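PDB 4O5A: LacI family transcription regulator from Bifidobacterium animalis subsp. lactis, which regulates transcription, probably by binding operator DNA as a dimer whose affinity responds to a small effector held in its periplasmic-binding-protein-like core. Local coordinates for the interface of chains A and B. Residues are numbered along the deposited sequence; one frame, centred on the assembly and turned at random. Chains: chain A/B, LacI family transcription regulator.

Contact 1: the interface of chains A and B. Residues chain A 262, 266, 269-270; chain B 292-294.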
loop_
_atom_site.group_PDB
_atom_site.type_symbol
_atom_site.label_atom_id
_atom_site.label_comp_id
_atom_site.label_asym_id
_atom_site.label_seq_id
_atom_site.Cartn_x
_atom_site.Cartn_y
_atom_site.Cartn_z
ATOM N N LEU A 262 -0.139 -5.550 14.206
ATOM C CA LEU A 262 -1.492 -6.106 14.210
ATOM C C LEU A 262 -1.480 -7.617 14.462
ATOM O O LEU A 262 -2.257 -8.125 15.275
ATOM C CB LEU A 262 -2.209 -5.786 12.888
ATOM C CG LEU A 262 -3.616 -6.375 12.783
ATOM C CD1 LEU A 262 -4.502 -5.736 13.840
ATOM C CD2 LEU A 262 -4.170 -6.087 11.401
ATOM N N SER A 266 -3.113 -9.569 17.690
ATOM C CA SER A 266 -4.038 -10.694 17.563
ATOM C C SER A 266 -3.523 -11.922 18.318
ATOM O O SER A 266 -4.299 -12.627 18.969
ATOM C CB SER A 266 -4.309 -11.020 16.089
ATOM O OG SER A 266 -4.887 -9.892 15.438
ATOM N N SER A 269 -4.197 -11.387 21.983
ATOM C CA SER A 269 -5.614 -11.572 22.298
ATOM C C SER A 269 -5.982 -13.036 22.369
ATOM O O SER A 269 -6.681 -13.448 23.288
ATOM C CB SER A 269 -6.517 -10.853 21.296
ATOM O OG SER A 269 -6.284 -9.453 21.358
ATOM N N VAL A 270 -5.524 -13.824 21.399
ATOM C CA VAL A 270 -5.835 -15.254 21.394
ATOM C C VAL A 270 -5.256 -15.901 22.649
ATOM O O VAL A 270 -5.850 -16.806 23.241
ATOM C CB VAL A 270 -5.265 -15.924 20.123
ATOM C CG1 VAL A 270 -5.311 -17.446 20.225
ATOM C CG2 VAL A 270 -6.010 -15.436 18.891
ATOM N N ALA B 292 -3.658 -10.990 9.504
ATOM C CA ALA B 292 -3.180 -10.569 10.819
ATOM C C ALA B 292 -4.298 -10.236 11.788
ATOM O O ALA B 292 -4.032 -9.973 12.958
ATOM C CB ALA B 292 -2.247 -9.341 10.693
ATOM N N ALA B 293 -5.531 -10.218 11.296
ATOM C CA ALA B 293 -6.687 -9.753 12.082
ATOM C C ALA B 293 -7.128 -10.765 13.143
ATOM O O ALA B 293 -6.618 -11.886 13.201
ATOM C CB ALA B 293 -7.857 -9.440 11.157
ATOM N N HIS B 294 -8.102 -10.366 13.960
ATOM C CA HIS B 294 -8.564 -11.189 15.093
ATOM C C HIS B 294 -10.082 -11.368 15.090
ATOM O O HIS B 294 -10.801 -10.558 15.670
ATOM C CB HIS B 294 -8.133 -10.521 16.407
ATOM C CG HIS B 294 -8.540 -11.280 17.625
ATOM N ND1 HIS B 294 -8.255 -12.618 17.800
ATOM C CD2 HIS B 294 -9.195 -10.889 18.749
ATOM C CE1 HIS B 294 -8.728 -13.020 18.966
ATOM N NE2 HIS B 294 -9.302 -11.984 19.562
#
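B:His294 lays its imidazole along helix 258-271 of chain A, on the C-terminal subdomain of a LacI-family regulatory core, a region through which proteins of this family commonly dimerise. Starting at the root of that side chain, CB rests on the A:Ser266 side chain, 3.4 Å from its OG and a little farther from its CB. With CG anti to the backbone N (chi1 -180°), the ring is carried onward to the next turn of the helix. There A:Ser269 CB stands over one face of the imidazole, 3.7 Å from the ring centroid and offset toward the rim on the CD2 and NE2 side, in a CH-pi contact. The other part of the rim belongs to A:Val270: its CG2 methyl lies 3.6 Å from CE1 of the histidine, with ND1 next nearest, and comes in from the same side of the ring plane as A:Ser269 CB.

The polar part of the contact is made just before the histidine, where helix 288-292 of chain B ends. A:Ser266 OG donates to the backbone carbonyl oxygen O of B:Ala292 across a short 2.6 Å, approaching in the carbonyl plane at a C=O...O angle of 147°. The same hydroxyl also donates a longer hydrogen bond, 3.2 Å, to A:Leu262 O, one turn back in its own helix, from above that carbonyl's plane. The serine chi1 of -60° puts OG beside the backbone N and anti to the carbonyl carbon, within reach of both oxygens. A single hydroxyl hydrogen would have to be shared between them, and the shorter, in-plane approach suggests that B:Ala292 O takes the larger share. Beside this bond, A:Leu262 turns its CD2 methyl onto the methyl of B:Ala292, CB to CD2 3.8 Å, while its CG sits near the carbonyl oxygen of the same alanine.

Contact 2: the interface of chains A and B. Residues chain A 77-78, 110, 112; chain B 93, 96-97, 305.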
loop_
_atom_site.group_PDB
_atom_site.type_symbol
_atom_site.label_atom_id
_atom_site.label_comp_id
_atom_site.label_asym_id
_atom_site.label_seq_id
_atom_site.Cartn_x
_atom_site.Cartn_y
_atom_site.Cartn_z
ATOM N N TYR A 77 10.993 -5.632 -7.335
ATOM C CA TYR A 77 9.816 -6.453 -7.604
ATOM C C TYR A 77 9.281 -7.067 -6.311
ATOM O O TYR A 77 10.040 -7.659 -5.537
ATOM C CB TYR A 77 10.130 -7.550 -8.622
ATOM C CG TYR A 77 8.947 -8.440 -8.940
ATOM C CD1 TYR A 77 7.873 -7.964 -9.686
ATOM C CD2 TYR A 77 8.903 -9.753 -8.498
ATOM C CE1 TYR A 77 6.791 -8.777 -9.983
ATOM C CE2 TYR A 77 7.823 -10.570 -8.786
ATOM C CZ TYR A 77 6.772 -10.075 -9.530
ATOM O OH TYR A 77 5.698 -10.890 -9.818
ATOM N N ASP A 78 7.971 -6.925 -6.107
ATOM C CA ASP A 78 7.291 -7.277 -4.857
ATOM C C ASP A 78 7.799 -6.450 -3.685
ATOM O O ASP A 78 7.663 -5.227 -3.681
ATOM C CB ASP A 78 7.390 -8.771 -4.547
ATOM C CG ASP A 78 6.372 -9.584 -5.299
ATOM O OD1 ASP A 78 5.379 -8.987 -5.767
ATOM O OD2 ASP A 78 6.558 -10.814 -5.414
HETATM N N MSE A 110 11.755 -1.614 -12.845
HETATM C CA MSE A 110 11.575 -2.624 -11.812
HETATM C C MSE A 110 12.766 -3.564 -11.857
HETATM O O MSE A 110 13.037 -4.175 -12.891
HETATM C CB MSE A 110 10.263 -3.389 -12.079
HETATM C CG MSE A 110 9.758 -4.342 -10.978
HETATM SE SE MSE A 110 8.909 -3.455 -9.449
HETATM C CE MSE A 110 8.022 -2.001 -10.371
HETATM N N MSE A 112 14.323 -7.062 -10.956
HETATM C CA MSE A 112 13.796 -8.395 -10.657
HETATM C C MSE A 112 14.836 -9.217 -9.909
HETATM O O MSE A 112 14.530 -10.280 -9.360
HETATM C CB MSE A 112 13.395 -9.119 -11.949
HETATM C CG MSE A 112 12.578 -8.275 -12.924
HETATM SE SE MSE A 112 10.805 -7.775 -12.259
HETATM C CE MSE A 112 10.066 -9.571 -12.084
ATOM N N SER B 93 4.010 -3.483 -9.833
ATOM C CA SER B 93 4.934 -4.624 -9.816
ATOM C C SER B 93 4.661 -5.615 -10.958
ATOM O O SER B 93 5.591 -6.080 -11.619
ATOM C CB SER B 93 4.882 -5.365 -8.482
ATOM O OG SER B 93 5.518 -4.613 -7.473
ATOM N N GLY B 96 5.565 -3.953 -14.322
ATOM C CA GLY B 96 7.010 -3.966 -14.457
ATOM C C GLY B 96 7.591 -5.325 -14.798
ATOM O O GLY B 96 8.577 -5.399 -15.530
ATOM N N SER B 97 6.982 -6.403 -14.301
ATOM C CA SER B 97 7.519 -7.738 -14.552
ATOM C C SER B 97 7.458 -8.049 -16.036
ATOM O O SER B 97 8.279 -8.804 -16.549
ATOM C CB SER B 97 6.803 -8.819 -13.726
ATOM O OG SER B 97 5.550 -9.201 -14.269
ATOM N N LEU B 305 -1.184 -8.882 -9.234
ATOM C CA LEU B 305 0.123 -9.059 -9.868
ATOM C C LEU B 305 -0.036 -9.546 -11.300
ATOM O O LEU B 305 0.467 -8.913 -12.234
ATOM C CB LEU B 305 0.988 -10.046 -9.087
ATOM C CG LEU B 305 1.767 -9.534 -7.878
ATOM C CD1 LEU B 305 2.420 -10.708 -7.160
ATOM C CD2 LEU B 305 2.820 -8.540 -8.346
HETATM O O HOH W 1 4.078 -10.589 -12.087
#
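Helix 88-99 of chain B packs against the loops after strands 70-76 and 105-111 of chain A and the end of the latter strand, in the N-terminal subdomain of the periplasmic-binding-protein-like core of this LacI-family regulator. The aromatic ring of A:Tyr77, on the loop that follows strand 70-76, meets the helix edge-on: B:Ser93 O lies in the ring plane, 3.4 Å from CE1. The same CE1 touches B:Ser97 CB. Within chain A the ring is flanked on both faces, by the carboxylate carbon CG of A:Asp78 on one and by the CE methyl of selenomethionine A:Met112 on the other, 3.5 Å above the plane, both offset toward the rim.

That methyl does double duty, since it also lies 3.7 Å from B:Ser97 CB; the bends at chi2 and chi3 (-66° and -62°) fold the chain back to bring it there. Selenomethionine A:Met110 lies against the same helix more loosely, its CB 4.1 Å from B:Gly96 CA, where the glycine brings no side chain, and its CE near B:Ser93 CA, one turn back from B:Ser97.

Polar linkage runs through water 1, which the phenol OH of A:Tyr77 contacts at 2.8 Å and B:Ser97 OG at 3.0 Å. At the far side, on helix 304-320, B:Leu305 points tip to tip at the tyrosine. A:Asp78 crosses that leucine at about a right angle, its carboxylate OD1 3.7 Å from both CD1 and CD2 of B:Leu305, a van der Waals contact rather than a polar one.

The C-alpha centres of contact 1 and contact 2 lie about 30 Å apart. They share no residue or secondary-structure element: contact 1 joins the C-terminal subdomains, while contact 2 lies at the N-terminal ones, with helix 304-320, after the chain crosses back, contributing B:Leu305. Each has a twin under the two-fold axis, so the chains are joined at two levels. In LacI-family proteins effector binding typically shifts the N-terminal subdomains relative to each other; contacts on both subdomains could let a change in one subdomain pair be felt by the whole dimer, though the structure alone does not show such a movement.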